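Local coordinates for protein polymeric Immunoglobulin Receptor (Oncorhynchus mykiss, PDB 5F1S) that probably binds polymeric immunoglobulins for carriage across mucosal epithelia, its ectodomain being the part that corresponds to secretory component, at residues A[142-147]-A[171-176]; A[194-197]-A[202-205]; A[29-34]-A[71-76]; A[20-25]-A[64-69]. One frame throughout, in Å; residues are numbered along the deposited sequence.

Contact 1 (A[142-147]-A[171-176]); sequences HEKRWC and IRDDLT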
loop_
_atom_site.group_PDB
_atom_site.type_symbol
_atom_site.label_atom_id
_atom_site.label_comp_id
_atom_site.label_asym_id
_atom_site.label_seq_id
_atom_site.Cartn_x
_atom_site.Cartn_y
_atom_site.Cartn_z
ATOM N N HIS A 142 -14.961 -4.583 -10.565
ATOM C CA HIS A 142 -15.567 -5.772 -9.998
ATOM C C HIS A 142 -16.577 -5.401 -8.913
ATOM O O HIS A 142 -16.411 -4.431 -8.168
ATOM C CB HIS A 142 -14.509 -6.680 -9.365
ATOM C CG HIS A 142 -13.675 -7.455 -10.333
ATOM N ND1 HIS A 142 -12.907 -6.863 -11.312
ATOM C CD2 HIS A 142 -13.446 -8.786 -10.429
ATOM C CE1 HIS A 142 -12.242 -7.797 -11.972
ATOM N NE2 HIS A 142 -12.562 -8.973 -11.462
ATOM N N GLU A 143 -17.636 -6.195 -8.804
ATOM C CA GLU A 143 -18.467 -6.063 -7.631
ATOM C C GLU A 143 -17.606 -6.441 -6.425
ATOM O O GLU A 143 -16.755 -7.331 -6.513
ATOM C CB GLU A 143 -19.710 -6.954 -7.724
ATOM C CG GLU A 143 -19.432 -8.389 -7.734
ATOM C CD GLU A 143 -20.706 -9.204 -7.828
ATOM O OE1 GLU A 143 -21.754 -8.652 -8.272
ATOM O OE2 GLU A 143 -20.647 -10.385 -7.437
ATOM N N LYS A 144 -17.801 -5.734 -5.326
ATOM C CA LYS A 144 -17.081 -6.014 -4.087
ATOM C C LYS A 144 -17.995 -6.770 -3.132
ATOM O O LYS A 144 -19.209 -6.546 -3.122
ATOM C CB LYS A 144 -16.630 -4.715 -3.450
ATOM C CG LYS A 144 -15.863 -3.788 -4.407
ATOM C CD LYS A 144 -14.737 -4.516 -5.075
ATOM C CE LYS A 144 -13.835 -3.580 -5.834
ATOM N NZ LYS A 144 -14.494 -2.740 -6.907
ATOM N N ARG A 145 -17.415 -7.635 -2.287
ATOM C CA ARG A 145 -18.254 -8.398 -1.372
ATOM C C ARG A 145 -17.647 -8.507 0.021
ATOM O O ARG A 145 -16.435 -8.387 0.219
ATOM C CB ARG A 145 -18.569 -9.797 -1.890
ATOM C CG ARG A 145 -17.579 -10.493 -2.638
ATOM C CD ARG A 145 -18.213 -11.715 -3.375
ATOM N NE ARG A 145 -17.291 -12.822 -3.253
ATOM C CZ ARG A 145 -16.225 -12.986 -4.028
ATOM N NH1 ARG A 145 -15.985 -12.132 -5.001
ATOM N NH2 ARG A 145 -15.406 -14.017 -3.841
ATOM N N TRP A 146 -18.548 -8.649 0.984
ATOM C CA TRP A 146 -18.237 -8.888 2.388
ATOM C C TRP A 146 -18.945 -10.175 2.784
ATOM O O TRP A 146 -20.172 -10.272 2.642
ATOM C CB TRP A 146 -18.697 -7.713 3.224
ATOM C CG TRP A 146 -18.624 -7.880 4.707
ATOM C CD1 TRP A 146 -19.657 -8.073 5.564
ATOM C CD2 TRP A 146 -17.431 -7.825 5.515
ATOM N NE1 TRP A 146 -19.183 -8.122 6.884
ATOM C CE2 TRP A 146 -17.820 -7.998 6.858
ATOM C CE3 TRP A 146 -16.078 -7.642 5.220
ATOM C CZ2 TRP A 146 -16.898 -7.979 7.933
ATOM C CZ3 TRP A 146 -15.152 -7.643 6.295
ATOM C CH2 TRP A 146 -15.578 -7.804 7.614
ATOM N N CYS A 147 -18.174 -11.188 3.194
ATOM C CA CYS A 147 -18.682 -12.522 3.429
ATOM C C CYS A 147 -18.226 -13.015 4.795
ATOM O O CYS A 147 -17.097 -12.741 5.233
ATOM C CB CYS A 147 -18.194 -13.521 2.355
ATOM S SG CYS A 147 -18.306 -12.826 0.629
ATOM N N ILE A 171 -21.858 -1.010 2.638
ATOM C CA ILE A 171 -20.614 -1.058 1.884
ATOM C C ILE A 171 -20.594 0.126 0.936
ATOM O O ILE A 171 -21.592 0.387 0.246
ATOM C CB ILE A 171 -20.462 -2.379 1.117
ATOM C CG1 ILE A 171 -20.680 -3.585 2.030
ATOM C CG2 ILE A 171 -19.082 -2.420 0.446
ATOM C CD1 ILE A 171 -20.752 -4.949 1.296
ATOM N N ARG A 172 -19.457 0.826 0.901
ATOM C CA ARG A 172 -19.241 1.952 0.006
ATOM C C ARG A 172 -17.901 1.758 -0.688
ATOM O O ARG A 172 -16.840 1.838 -0.050
ATOM C CB ARG A 172 -19.288 3.276 0.761
ATOM C CG ARG A 172 -19.114 4.492 -0.150
ATOM C CD ARG A 172 -19.288 5.795 0.606
ATOM N NE ARG A 172 -19.150 6.953 -0.273
ATOM C CZ ARG A 172 -19.320 8.215 0.112
ATOM N NH1 ARG A 172 -19.641 8.498 1.367
ATOM N NH2 ARG A 172 -19.171 9.199 -0.763
ATOM N N ASP A 173 -17.959 1.525 -1.989
ATOM C CA ASP A 173 -16.791 1.387 -2.850
ATOM C C ASP A 173 -16.490 2.732 -3.484
ATOM O O ASP A 173 -17.375 3.321 -4.108
ATOM C CB ASP A 173 -17.106 0.337 -3.909
ATOM C CG ASP A 173 -15.940 0.040 -4.853
ATOM O OD1 ASP A 173 -14.848 0.613 -4.661
ATOM O OD2 ASP A 173 -16.127 -0.777 -5.786
ATOM N N ASP A 174 -15.277 3.253 -3.275
ATOM C CA ASP A 174 -14.921 4.526 -3.880
ATOM C C ASP A 174 -14.569 4.390 -5.354
ATOM O O ASP A 174 -14.209 5.396 -5.978
ATOM C CB ASP A 174 -13.780 5.214 -3.104
ATOM C CG ASP A 174 -12.388 4.563 -3.305
ATOM O OD1 ASP A 174 -12.195 3.723 -4.178
ATOM O OD2 ASP A 174 -11.449 4.928 -2.570
ATOM N N LEU A 175 -14.676 3.188 -5.922
ATOM C CA LEU A 175 -14.540 2.908 -7.342
ATOM C C LEU A 175 -13.123 3.077 -7.858
ATOM O O LEU A 175 -12.895 2.879 -9.048
ATOM C CB LEU A 175 -15.461 3.802 -8.182
ATOM C CG LEU A 175 -16.947 3.674 -7.803
ATOM C CD1 LEU A 175 -17.759 4.721 -8.571
ATOM C CD2 LEU A 175 -17.468 2.263 -8.077
ATOM N N THR A 176 -12.174 3.398 -7.010
ATOM C CA THR A 176 -10.809 3.566 -7.486
ATOM C C THR A 176 -9.772 2.764 -6.701
ATOM O O THR A 176 -8.868 2.192 -7.322
ATOM C CB THR A 176 -10.449 5.049 -7.472
ATOM O OG1 THR A 176 -9.067 5.177 -7.791
ATOM C CG2 THR A 176 -10.663 5.662 -6.147
#
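A buried salt bridge between the two sheets of an immunoglobulin V-set sandwich is the centre of this contact: Lys-144 of strand 144-148 reaches across to Asp-173, the last residue of strand 169-173. The two side chains meet at about a right angle. Lys-144 NZ lies 2.8 Å from Asp-173 OD2 and approaches the syn side of that oxygen, 27° out of the carboxylate plane. Bends at chi2 (-52°) and chi4 carry Lys-144 NZ back toward the loop that leads into the strand, where it also donates to His-142 O at 2.9 Å. A third bond, to Tyr-139 O, completes the grip on the ammonium group, which further makes a cation-pi contact with Tyr-135. The carboxylate has partners of its own. Asp-173 OD1 accepts from Leu-175 N at 2.9 Å, from above the carboxylate plane, closing an Asx turn where the strand ends, and it takes a second bond from Tyr-135 OH. Farther along, an apolar touch joins the strands: Ile-171 CD1 rests 3.9 Å from Trp-146 CB, while the indole itself turns elsewhere to stack on Tyr-194. A methionine in place of Lys-144 would probably leave the Asp-173 carboxylate buried without its counter-charge and the carbonyls of His-142 and Tyr-139 short of a donor. The example shows how a sandwich can tolerate charge in its interior: each ion is paired, each is also tied to neutral groups, and the pairing is likely to favour the ionised form of both.

Contact 2 (A[194-197]-A[202-205]); sequences YWCA and QVAV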
loop_
_atom_site.group_PDB
_atom_site.type_symbol
_atom_site.label_atom_id
_atom_site.label_comp_id
_atom_site.label_asym_id
_atom_site.label_seq_id
_atom_site.Cartn_x
_atom_site.Cartn_y
_atom_site.Cartn_z
ATOM N N TYR A 194 -14.132 -13.075 8.558
ATOM C CA TYR A 194 -14.845 -12.561 7.391
ATOM C C TYR A 194 -13.869 -12.421 6.237
ATOM O O TYR A 194 -12.648 -12.469 6.410
ATOM C CB TYR A 194 -15.453 -11.183 7.661
ATOM C CG TYR A 194 -16.561 -11.221 8.680
ATOM C CD1 TYR A 194 -17.897 -11.282 8.269
ATOM C CD2 TYR A 194 -16.271 -11.237 10.062
ATOM C CE1 TYR A 194 -18.918 -11.340 9.191
ATOM C CE2 TYR A 194 -17.279 -11.309 11.003
ATOM C CZ TYR A 194 -18.617 -11.343 10.556
ATOM O OH TYR A 194 -19.659 -11.410 11.433
ATOM N N TRP A 195 -14.421 -12.131 5.064
ATOM C CA TRP A 195 -13.645 -11.862 3.872
ATOM C C TRP A 195 -14.082 -10.544 3.254
ATOM O O TRP A 195 -15.292 -10.304 3.114
ATOM C CB TRP A 195 -13.836 -12.955 2.827
ATOM C CG TRP A 195 -13.443 -14.318 3.155
ATOM C CD1 TRP A 195 -14.284 -15.361 3.385
ATOM C CD2 TRP A 195 -12.124 -14.826 3.278
ATOM N NE1 TRP A 195 -13.559 -16.511 3.621
ATOM C CE2 TRP A 195 -12.233 -16.217 3.530
ATOM C CE3 TRP A 195 -10.858 -14.268 3.160
ATOM C CZ2 TRP A 195 -11.128 -17.026 3.724
ATOM C CZ3 TRP A 195 -9.732 -15.115 3.320
ATOM C CH2 TRP A 195 -9.889 -16.463 3.585
ATOM N N CYS A 196 -13.098 -9.707 2.889
ATOM C CA CYS A 196 -13.236 -8.700 1.834
ATOM C C CYS A 196 -12.879 -9.407 0.542
ATOM O O CYS A 196 -11.836 -10.041 0.472
ATOM C CB CYS A 196 -12.270 -7.506 2.022
ATOM S SG CYS A 196 -12.456 -6.528 3.454
ATOM N N ALA A 197 -13.702 -9.287 -0.507
ATOM C CA ALA A 197 -13.383 -10.062 -1.697
ATOM C C ALA A 197 -13.833 -9.320 -2.948
ATOM O O ALA A 197 -14.700 -8.453 -2.904
ATOM C CB ALA A 197 -14.018 -11.474 -1.734
ATOM N N GLN A 202 -9.294 -12.512 -2.120
ATOM C CA GLN A 202 -9.941 -12.219 -0.853
ATOM C C GLN A 202 -8.876 -11.834 0.165
ATOM O O GLN A 202 -7.699 -12.135 -0.012
ATOM C CB GLN A 202 -10.754 -13.405 -0.347
ATOM C CG GLN A 202 -10.156 -14.785 -0.479
ATOM C CD GLN A 202 -11.193 -15.919 -0.199
ATOM O OE1 GLN A 202 -12.389 -15.836 -0.571
ATOM N NE2 GLN A 202 -10.729 -16.980 0.443
ATOM N N VAL A 203 -9.293 -11.130 1.195
ATOM C CA VAL A 203 -8.422 -10.878 2.343
ATOM C C VAL A 203 -9.251 -11.103 3.610
ATOM O O VAL A 203 -10.411 -10.679 3.691
ATOM C CB VAL A 203 -7.792 -9.463 2.311
ATOM C CG1 VAL A 203 -8.824 -8.352 2.349
ATOM C CG2 VAL A 203 -6.871 -9.324 3.520
ATOM N N ALA A 204 -8.672 -11.832 4.571
ATOM C CA ALA A 204 -9.361 -12.186 5.814
ATOM C C ALA A 204 -9.340 -11.048 6.831
ATOM O O ALA A 204 -8.333 -10.342 7.000
ATOM C CB ALA A 204 -8.731 -13.465 6.399
ATOM N N VAL A 205 -10.474 -10.870 7.507
ATOM C CA VAL A 205 -10.665 -9.847 8.529
ATOM C C VAL A 205 -11.362 -10.519 9.704
ATOM O O VAL A 205 -12.347 -11.248 9.521
ATOM C CB VAL A 205 -11.509 -8.661 8.025
ATOM C CG1 VAL A 205 -11.618 -7.550 9.096
ATOM C CG2 VAL A 205 -10.921 -8.111 6.714
#
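The beta hairpin of strands 192-198 and 201-210 is sampled here where Trp-195 pairs with Ala-204 and Cys-196 with Val-203. Tyr-194 with Val-205 and Cys-196 with Val-203 are the hydrogen-bonded pairs, each closed by two backbone bonds; Cys-196 N to Val-203 O, for instance, measures 3.0 Å. The two faces differ sharply in chemistry. On one, the amide of Gln-202 lies flat over the indole of Trp-195, the planes only 20° apart. NE2 of Gln-202 stands 3.3 Å from Trp-195 CH2, toward the rim of the ring, while Gln-202 CG adds a CH-pi contact 4.1 Å from the centroid of the six-membered ring of Trp-195. The glutamine can do this because CG sits between its backbone N and carbonyl carbon (chi1 42°) and the chain then runs extended over the ring face. Ala-204 CB meets the indole as well, 3.6 Å from Trp-195 CZ3. Replacing Trp-195 by a serine would probably strip the Gln-202 amide of the surface it stacks on, setting it free to turn, and uncover Ala-204. On the other face, Cys-196 CB packs at 3.6 Å against Val-203 CG1, and Cys-196 SG against Val-205 CG2. This is the inward side: Cys-196 forms the disulfide with Cys-133 on strand 129-135, and Tyr-194 OH bonds to Asp-190 O in a tyrosine corner. Strand 144-148 pairs with the other edge of strand 192-198, while Val-203 and Val-205 lean on Val-116 of strand 114-116 in the facing sheet.

Contact 3 (A[29-34]-A[71-76]); sequences YVKYWC and QVFTVT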
loop_
_atom_site.group_PDB
_atom_site.type_symbol
_atom_site.label_atom_id
_atom_site.label_comp_id
_atom_site.label_asym_id
_atom_site.label_seq_id
_atom_site.Cartn_x
_atom_site.Cartn_y
_atom_site.Cartn_z
ATOM N N TYR A 29 26.101 16.812 -4.122
ATOM C CA TYR A 29 26.297 15.944 -5.260
ATOM C C TYR A 29 24.964 15.590 -5.911
ATOM O O TYR A 29 23.924 15.621 -5.263
ATOM C CB TYR A 29 26.997 14.647 -4.840
ATOM C CG TYR A 29 28.425 14.882 -4.394
ATOM C CD1 TYR A 29 28.727 15.226 -3.073
ATOM C CD2 TYR A 29 29.428 14.806 -5.293
ATOM C CE1 TYR A 29 30.057 15.455 -2.665
ATOM C CE2 TYR A 29 30.769 15.035 -4.898
ATOM C CZ TYR A 29 31.049 15.333 -3.586
ATOM O OH TYR A 29 32.333 15.576 -3.172
ATOM N N VAL A 30 25.025 15.175 -7.169
ATOM C CA VAL A 30 23.820 14.749 -7.871
ATOM C C VAL A 30 23.318 13.447 -7.244
ATOM O O VAL A 30 24.112 12.550 -6.908
ATOM C CB VAL A 30 24.100 14.580 -9.361
ATOM C CG1 VAL A 30 22.893 14.020 -10.104
ATOM C CG2 VAL A 30 24.583 15.932 -9.945
ATOM N N LYS A 31 22.010 13.360 -7.060
ATOM C CA LYS A 31 21.371 12.156 -6.529
ATOM C C LYS A 31 20.669 11.430 -7.664
ATOM O O LYS A 31 20.198 12.048 -8.631
ATOM C CB LYS A 31 20.355 12.509 -5.428
ATOM C CG LYS A 31 20.860 13.504 -4.368
ATOM C CD LYS A 31 22.200 13.030 -3.754
ATOM C CE LYS A 31 22.550 13.869 -2.488
ATOM N NZ LYS A 31 22.707 15.337 -2.793
ATOM N N TYR A 32 20.576 10.112 -7.546
ATOM C CA TYR A 32 19.923 9.350 -8.594
ATOM C C TYR A 32 19.196 8.144 -8.007
ATOM O O TYR A 32 19.392 7.765 -6.852
ATOM C CB TYR A 32 20.912 8.941 -9.706
ATOM C CG TYR A 32 21.985 7.967 -9.317
ATOM C CD1 TYR A 32 21.831 6.618 -9.558
ATOM C CD2 TYR A 32 23.176 8.400 -8.737
ATOM C CE1 TYR A 32 22.862 5.706 -9.208
ATOM C CE2 TYR A 32 24.185 7.502 -8.376
ATOM C CZ TYR A 32 24.012 6.164 -8.636
ATOM O OH TYR A 32 24.988 5.267 -8.296
ATOM N N TRP A 33 18.296 7.604 -8.821
ATOM C CA TRP A 33 17.458 6.454 -8.492
ATOM C C TRP A 33 17.614 5.450 -9.620
ATOM O O TRP A 33 17.384 5.793 -10.783
ATOM C CB TRP A 33 16.006 6.889 -8.341
ATOM C CG TRP A 33 15.009 5.864 -8.030
ATOM C CD1 TRP A 33 13.989 5.421 -8.837
ATOM C CD2 TRP A 33 14.872 5.171 -6.795
ATOM N NE1 TRP A 33 13.246 4.490 -8.180
ATOM C CE2 TRP A 33 13.726 4.361 -6.898
ATOM C CE3 TRP A 33 15.581 5.196 -5.593
ATOM C CZ2 TRP A 33 13.309 3.528 -5.867
ATOM C CZ3 TRP A 33 15.149 4.400 -4.554
ATOM C CH2 TRP A 33 14.026 3.566 -4.700
ATOM N N CYS A 34 18.026 4.223 -9.272
ATOM C CA CYS A 34 18.481 3.204 -10.210
ATOM C C CYS A 34 17.580 1.970 -10.056
ATOM O O CYS A 34 17.139 1.678 -8.953
ATOM C CB CYS A 34 19.972 2.800 -9.918
ATOM S SG CYS A 34 20.999 2.788 -11.432
ATOM N N GLN A 71 18.972 16.479 4.366
ATOM C CA GLN A 71 19.902 15.376 4.131
ATOM C C GLN A 71 19.152 14.133 3.664
ATOM O O GLN A 71 19.428 13.002 4.072
ATOM C CB GLN A 71 20.750 15.088 5.385
ATOM C CG GLN A 71 21.691 16.303 5.673
ATOM C CD GLN A 71 22.380 16.235 7.007
ATOM O OE1 GLN A 71 22.440 15.200 7.640
ATOM N NE2 GLN A 71 22.894 17.368 7.449
ATOM N N VAL A 72 18.193 14.359 2.797
ATOM C CA VAL A 72 17.398 13.278 2.233
ATOM C C VAL A 72 16.986 13.698 0.835
ATOM O O VAL A 72 16.666 14.868 0.596
ATOM C CB VAL A 72 16.186 12.959 3.123
ATOM C CG1 VAL A 72 15.294 14.199 3.348
ATOM C CG2 VAL A 72 15.348 11.770 2.567
ATOM N N PHE A 73 16.984 12.753 -0.080
ATOM C CA PHE A 73 16.258 12.935 -1.329
ATOM C C PHE A 73 15.126 11.927 -1.381
ATOM O O PHE A 73 15.279 10.790 -0.951
ATOM C CB PHE A 73 17.181 12.869 -2.563
ATOM C CG PHE A 73 17.925 11.551 -2.821
ATOM C CD1 PHE A 73 19.174 11.317 -2.241
ATOM C CD2 PHE A 73 17.430 10.613 -3.723
ATOM C CE1 PHE A 73 19.912 10.155 -2.549
ATOM C CE2 PHE A 73 18.160 9.443 -4.036
ATOM C CZ PHE A 73 19.401 9.222 -3.452
ATOM N N THR A 74 13.977 12.380 -1.869
ATOM C CA THR A 74 12.755 11.601 -1.865
ATOM C C THR A 74 12.427 11.241 -3.303
ATOM O O THR A 74 12.415 12.116 -4.189
ATOM C CB THR A 74 11.628 12.424 -1.240
ATOM O OG1 THR A 74 12.010 12.844 0.071
ATOM C CG2 THR A 74 10.334 11.605 -1.092
ATOM N N VAL A 75 12.182 9.948 -3.541
ATOM C CA VAL A 75 11.828 9.454 -4.852
ATOM C C VAL A 75 10.370 9.014 -4.811
ATOM O O VAL A 75 9.977 8.258 -3.933
ATOM C CB VAL A 75 12.752 8.306 -5.285
ATOM C CG1 VAL A 75 12.317 7.793 -6.643
ATOM C CG2 VAL A 75 14.216 8.757 -5.336
ATOM N N THR A 76 9.553 9.540 -5.716
ATOM C CA THR A 76 8.148 9.176 -5.785
ATOM C C THR A 76 7.917 8.398 -7.073
ATOM O O THR A 76 8.237 8.872 -8.164
ATOM C CB THR A 76 7.260 10.432 -5.741
ATOM O OG1 THR A 76 7.538 11.127 -4.528
ATOM C CG2 THR A 76 5.769 10.060 -5.805
#
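Two rings, each with an aliphatic group set squarely on a face, make the tight part of this contact. Lys-31 CB stands 3.5 Å from the centroid of the Phe-73 ring, only 9° off its normal, and Lys-31 CG continues the cover toward Phe-73 CD1. Phe-73 presents its face in this way with CG between its backbone N and carbonyl carbon (chi1 62°). Two residues on, the partners exchange roles: Val-75 CG1 sits 3.5 Å from the centroid of the five-membered ring of Trp-33, while Val-75 CG2 follows the indole to CE3. These are CH-pi contacts between the two sheets of a V-set immunoglobulin sandwich, strands 31-34 and 72-76 passing face to face with axes 8.6 Å apart at 37°. The disulfide Cys-20 to Cys-90 lies close by, touching Phe-73 from both strands that carry it. The lysine tail leaves the ring for a polar site, where Lys-31 NZ meets Tyr-29 O at 2.8 Å, Tyr-26 O and, in a salt bridge, Asp-66. Packing is slacker toward the outside. Tyr-32 directs its side chain away from strand 72-77, in a partly exposed position, and offers only its carbonyl, with Tyr-32 O 3.5 Å from Phe-73 CE2.

Contact 4 (A[20-25]-A[64-69]); sequences CHYGPQ and MFDDPV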
loop_
_atom_site.group_PDB
_atom_site.type_symbol
_atom_site.label_atom_id
_atom_site.label_comp_id
_atom_site.label_asym_id
_atom_site.label_seq_id
_atom_site.Cartn_x
_atom_site.Cartn_y
_atom_site.Cartn_z
ATOM N N CYS A 20 15.608 8.574 0.684
ATOM C CA CYS A 20 16.996 8.164 0.583
ATOM C C CYS A 20 17.788 9.139 1.432
ATOM O O CYS A 20 18.108 10.246 0.964
ATOM C CB CYS A 20 17.478 8.200 -0.866
ATOM S SG CYS A 20 16.643 7.032 -2.016
ATOM N N HIS A 21 18.107 8.730 2.653
ATOM C CA HIS A 21 18.829 9.581 3.587
ATOM C C HIS A 21 20.331 9.424 3.351
ATOM O O HIS A 21 20.820 8.353 3.000
ATOM C CB HIS A 21 18.489 9.268 5.051
ATOM C CG HIS A 21 17.141 9.788 5.486
ATOM N ND1 HIS A 21 16.951 11.038 6.048
ATOM C CD2 HIS A 21 15.924 9.222 5.412
ATOM C CE1 HIS A 21 15.665 11.205 6.314
ATOM N NE2 HIS A 21 15.031 10.106 5.955
ATOM N N TYR A 22 21.065 10.515 3.528
ATOM C CA TYR A 22 22.489 10.455 3.243
ATOM C C TYR A 22 23.272 11.305 4.227
ATOM O O TYR A 22 22.746 12.216 4.866
ATOM C CB TYR A 22 22.805 10.906 1.833
ATOM C CG TYR A 22 22.247 12.236 1.446
ATOM C CD1 TYR A 22 22.965 13.402 1.674
ATOM C CD2 TYR A 22 21.004 12.349 0.836
ATOM C CE1 TYR A 22 22.470 14.651 1.264
ATOM C CE2 TYR A 22 20.479 13.615 0.447
ATOM C CZ TYR A 22 21.254 14.751 0.660
ATOM O OH TYR A 22 20.820 15.988 0.230
ATOM N N GLY A 23 24.547 10.987 4.334
ATOM C CA GLY A 23 25.395 11.671 5.274
ATOM C C GLY A 23 25.672 13.091 4.819
ATOM O O GLY A 23 25.582 13.418 3.630
ATOM N N PRO A 24 26.033 13.964 5.758
ATOM C CA PRO A 24 26.159 15.387 5.428
ATOM C C PRO A 24 27.229 15.689 4.389
ATOM O O PRO A 24 27.192 16.771 3.799
ATOM C CB PRO A 24 26.492 16.035 6.790
ATOM C CG PRO A 24 27.096 14.993 7.536
ATOM C CD PRO A 24 26.396 13.713 7.155
ATOM N N GLN A 25 28.136 14.759 4.099
ATOM C CA GLN A 25 29.121 14.977 3.043
ATOM C C GLN A 25 28.497 15.098 1.667
ATOM O O GLN A 25 29.120 15.632 0.748
ATOM C CB GLN A 25 30.095 13.821 3.000
ATOM C CG GLN A 25 30.844 13.637 4.271
ATOM C CD GLN A 25 30.255 12.535 5.155
ATOM O OE1 GLN A 25 29.056 12.197 5.084
ATOM N NE2 GLN A 25 31.118 11.956 5.988
ATOM N N MET A 64 11.893 13.071 -8.398
ATOM C CA MET A 64 12.996 13.180 -7.444
ATOM C C MET A 64 12.978 14.560 -6.815
ATOM O O MET A 64 12.763 15.552 -7.509
ATOM C CB MET A 64 14.343 12.957 -8.211
ATOM C CG MET A 64 15.579 13.578 -7.635
ATOM S SD MET A 64 16.231 12.491 -6.406
ATOM C CE MET A 64 16.889 11.061 -7.340
ATOM N N PHE A 65 13.188 14.631 -5.509
ATOM C CA PHE A 65 13.335 15.899 -4.814
ATOM C C PHE A 65 14.472 15.764 -3.814
ATOM O O PHE A 65 14.308 15.119 -2.769
ATOM C CB PHE A 65 12.062 16.299 -4.081
ATOM C CG PHE A 65 12.220 17.498 -3.175
ATOM C CD1 PHE A 65 12.823 18.647 -3.657
ATOM C CD2 PHE A 65 11.748 17.498 -1.887
ATOM C CE1 PHE A 65 12.948 19.776 -2.856
ATOM C CE2 PHE A 65 11.867 18.654 -1.064
ATOM C CZ PHE A 65 12.507 19.768 -1.559
ATOM N N ASP A 66 15.604 16.382 -4.105
ATOM C CA ASP A 66 16.719 16.411 -3.153
ATOM C C ASP A 66 16.599 17.619 -2.254
ATOM O O ASP A 66 16.440 18.764 -2.740
ATOM C CB ASP A 66 18.064 16.421 -3.899
ATOM C CG ASP A 66 19.265 16.301 -2.962
ATOM O OD1 ASP A 66 19.135 15.733 -1.852
ATOM O OD2 ASP A 66 20.356 16.762 -3.375
ATOM N N ASP A 67 16.694 17.377 -0.938
ATOM C CA ASP A 67 16.575 18.410 0.085
ATOM C C ASP A 67 17.839 18.384 0.943
ATOM O O ASP A 67 17.890 17.752 2.009
ATOM C CB ASP A 67 15.307 18.245 0.919
ATOM C CG ASP A 67 15.108 19.376 1.911
ATOM O OD1 ASP A 67 16.089 20.105 2.186
ATOM O OD2 ASP A 67 13.995 19.501 2.442
ATOM N N PRO A 68 18.893 19.055 0.501
ATOM C CA PRO A 68 20.169 18.959 1.243
ATOM C C PRO A 68 20.073 19.381 2.683
ATOM O O PRO A 68 20.850 18.879 3.511
ATOM C CB PRO A 68 21.102 19.884 0.456
ATOM C CG PRO A 68 20.535 19.947 -0.913
ATOM C CD PRO A 68 19.020 19.845 -0.724
ATOM N N VAL A 69 19.188 20.312 3.016
ATOM C CA VAL A 69 19.054 20.754 4.407
ATOM C C VAL A 69 18.548 19.632 5.296
ATOM O O VAL A 69 18.973 19.488 6.447
ATOM C CB VAL A 69 18.128 21.960 4.466
ATOM C CG1 VAL A 69 17.866 22.352 5.915
ATOM C CG2 VAL A 69 18.768 23.111 3.615
#
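The strands that carry Tyr-22 and Asp-66, 16-22 and 62-67, do not pair directly: strand 72-77 runs between them, antiparallel to both, and the gap is bridged chiefly by the Tyr-22 side chain. The main bridge is a hydrogen bond from Tyr-22 OH to Asp-66 OD1, 2.7 Å long. It arrives on the syn side of the carboxylate oxygen and only 16° out of the carboxylate plane, while seen from the phenol the same oxygen lies at the edge of the ring, near its plane. The two flat groups are nevertheless turned 56° against each other, their side chains meeting at about a right angle. Asp-66 attains this position with CG anti to its amide nitrogen (chi1 -174°), which swings the carboxylate toward the tyrosine although the first bond of its side chain does not aim there. Where strand 62-67 gives way to the following loop, Pro-68 closes in on the hydroxyl, its CA 3.2 Å from Tyr-22 OH. Asp-67 OD1, meanwhile, accepts from Gln-70 N within that turn. The second carboxylate oxygen of Asp-66 is engaged too, in a salt bridge with Lys-31, and the ammonium group of that lysine also makes a cation-pi contact with the Tyr-22 ring. Phenol, carboxylate and ammonium thus form one closed group, in which the tyrosine meets the anion through its hydroxyl and the cation through its ring, an arrangement likely to keep Asp-66 ionised.

Contacts 3 and 4 belong to one immunoglobulin domain, contacts 1 and 2 to the other, with the centres of contacts 1 and 3 about 37 Å apart. Contacts 1 and 3 are buried and span the two sheets of their sandwiches; contacts 2 and 4 stay within a sheet and reach partly exposed ground. Contact 2 alone rests on backbone pairing. The domains echo one another: the lysine–aspartate–tyrosine group that contact 1 enters with Lys-144 and Asp-173 recurs with Lys-31 of contact 3 and Asp-66 and Tyr-22 of contact 4. Contact 1 reaches the sheet of contact 2 through strand 144-148, joined by backbone bonds to its neighbour, strand 192-198.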